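Geranyl diphosphate synthase small subunit (PDB 3QKC) probably serves as the non-catalytic partner of a heteromeric prenyltransferase that makes geranyl diphosphate, the C10 precursor of monoterpenes. Local coordinates at residues 138-143 with 188-193. Numbering follows the deposited sequence.
Sequences LRAIIE and AACGAI
Ile193 reaches from helix 169-195 to the surface of helix 134-148 and meets the aliphatic parts of two charged side chains, Arg139 and Glu143, which lie one turn apart. Its terminal methyl does most of the touching: CD1 of Ile193 sits 3.6 Å from CG of Arg139 and 3.8 Å from CG of Glu143. The arginine, with CG anti to its backbone N (chi1 -168°) and the chain extended as far as NE, crosses the isoleucine at about a right angle, and CG1 of Ile193 lies over one face of the guanidinium. Glu143 instead bends at chi2 (-57°) and sets its carboxylate beside the methyl of Ala189, whose CB lies 3.6 Å from Glu143 OE1.

Sulfur packing forms the second group. Cys190 SG rests against Glu143 CB at 3.8 Å and against the carbonyl oxygen of Ala140 at 3.6 Å, with the Ala140 methyl close by. Ala140 and Cys190 are also where the backbones come nearest, their CA atoms 5.2 Å apart, consistent with the small side chains, alanine and cysteine, at that point.

The charged ends are satisfied beyond the pair. Arg139 NH1 forms a salt bridge with Glu199 and Glu143 OE2 one with Arg206, both partners on helix 199-219, so the carbon portions of these side chains fill the interface while their polar tips tie in a third helix. The same helix also packs on Ile193 through Ile202.

With axes 9.3 Å apart and running antiparallel at 177°, the two segments illustrate antiparallel helix packing with almost no tilt between the axes within the all-alpha bundle of the isoprenyl diphosphate synthase fold, here joining helix 134-148, which also packs against a second copy of this protein, to helix 169-195.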
# COMPACT_ATOMS: atom_id res chain seq x y z
N LEU A 138 14.75 -0.26 -0.01
CA LEU A 138 13.97 -1.00 -0.98
C LEU A 138 13.67 -2.40 -0.46
O LEU A 138 12.55 -2.88 -0.59
CB LEU A 138 14.73 -1.10 -2.30
CG LEU A 138 14.02 -1.05 -3.64
CD1 LEU A 138 12.92 0.00 -3.64
CD2 LEU A 138 15.06 -0.75 -4.73
N ARG A 139 14.67 -3.06 0.13
CA ARG A 139 14.44 -4.38 0.71
C ARG A 139 13.46 -4.35 1.89
O ARG A 139 12.67 -5.28 2.05
CB ARG A 139 15.74 -5.10 1.09
CG ARG A 139 15.50 -6.58 1.41
CD ARG A 139 16.80 -7.36 1.53
NE ARG A 139 16.59 -8.70 2.06
CZ ARG A 139 17.59 -9.56 2.32
NH1 ARG A 139 18.85 -9.20 2.10
NH2 ARG A 139 17.32 -10.77 2.79
N ALA A 140 13.53 -3.29 2.69
CA ALA A 140 12.62 -3.09 3.82
C ALA A 140 11.19 -2.92 3.32
O ALA A 140 10.24 -3.38 3.95
CB ALA A 140 13.05 -1.86 4.65
N ILE A 141 11.06 -2.27 2.17
CA ILE A 141 9.78 -2.01 1.54
C ILE A 141 9.17 -3.31 1.03
O ILE A 141 7.97 -3.57 1.23
CB ILE A 141 9.95 -0.95 0.44
CG1 ILE A 141 9.88 0.43 1.08
CG2 ILE A 141 8.92 -1.12 -0.69
CD1 ILE A 141 10.63 1.48 0.33
N ILE A 142 10.02 -4.14 0.44
CA ILE A 142 9.63 -5.48 0.03
C ILE A 142 9.04 -6.25 1.20
O ILE A 142 7.97 -6.86 1.06
CB ILE A 142 10.81 -6.24 -0.59
CG1 ILE A 142 11.14 -5.65 -1.96
CG2 ILE A 142 10.45 -7.70 -0.75
CD1 ILE A 142 12.61 -5.76 -2.34
N GLU A 143 9.71 -6.17 2.36
CA GLU A 143 9.24 -6.84 3.58
C GLU A 143 7.86 -6.37 4.02
O GLU A 143 7.01 -7.18 4.38
CB GLU A 143 10.21 -6.64 4.74
CG GLU A 143 11.42 -7.54 4.72
CD GLU A 143 11.06 -9.01 4.69
OE1 GLU A 143 10.27 -9.48 5.53
OE2 GLU A 143 11.59 -9.71 3.83
N ALA A 188 10.84 -7.80 12.50
CA ALA A 188 12.16 -8.28 12.86
C ALA A 188 13.09 -8.22 11.66
O ALA A 188 14.23 -7.77 11.77
CB ALA A 188 12.07 -9.68 13.39
N ALA A 189 12.60 -8.64 10.49
CA ALA A 189 13.42 -8.66 9.28
C ALA A 189 13.82 -7.25 8.84
O ALA A 189 14.97 -7.05 8.42
CB ALA A 189 12.72 -9.41 8.16
N CYS A 190 12.90 -6.29 8.94
CA CYS A 190 13.20 -4.87 8.66
C CYS A 190 14.26 -4.33 9.61
O CYS A 190 15.22 -3.70 9.19
CB CYS A 190 11.95 -4.00 8.80
SG CYS A 190 10.83 -4.07 7.40
N GLY A 191 14.06 -4.55 10.91
CA GLY A 191 15.07 -4.20 11.90
C GLY A 191 16.45 -4.67 11.47
O GLY A 191 17.40 -3.87 11.41
N ALA A 192 16.55 -5.95 11.14
CA ALA A 192 17.82 -6.56 10.78
C ALA A 192 18.38 -5.98 9.48
O ALA A 192 19.57 -5.68 9.41
CB ALA A 192 17.66 -8.10 10.69
N ILE A 193 17.52 -5.79 8.48
CA ILE A 193 17.94 -5.24 7.20
C ILE A 193 18.50 -3.85 7.40
O ILE A 193 19.59 -3.52 6.92
CB ILE A 193 16.80 -5.21 6.15
CG1 ILE A 193 16.52 -6.62 5.60
CG2 ILE A 193 17.15 -4.27 4.98
CD1 ILE A 193 15.10 -6.78 5.01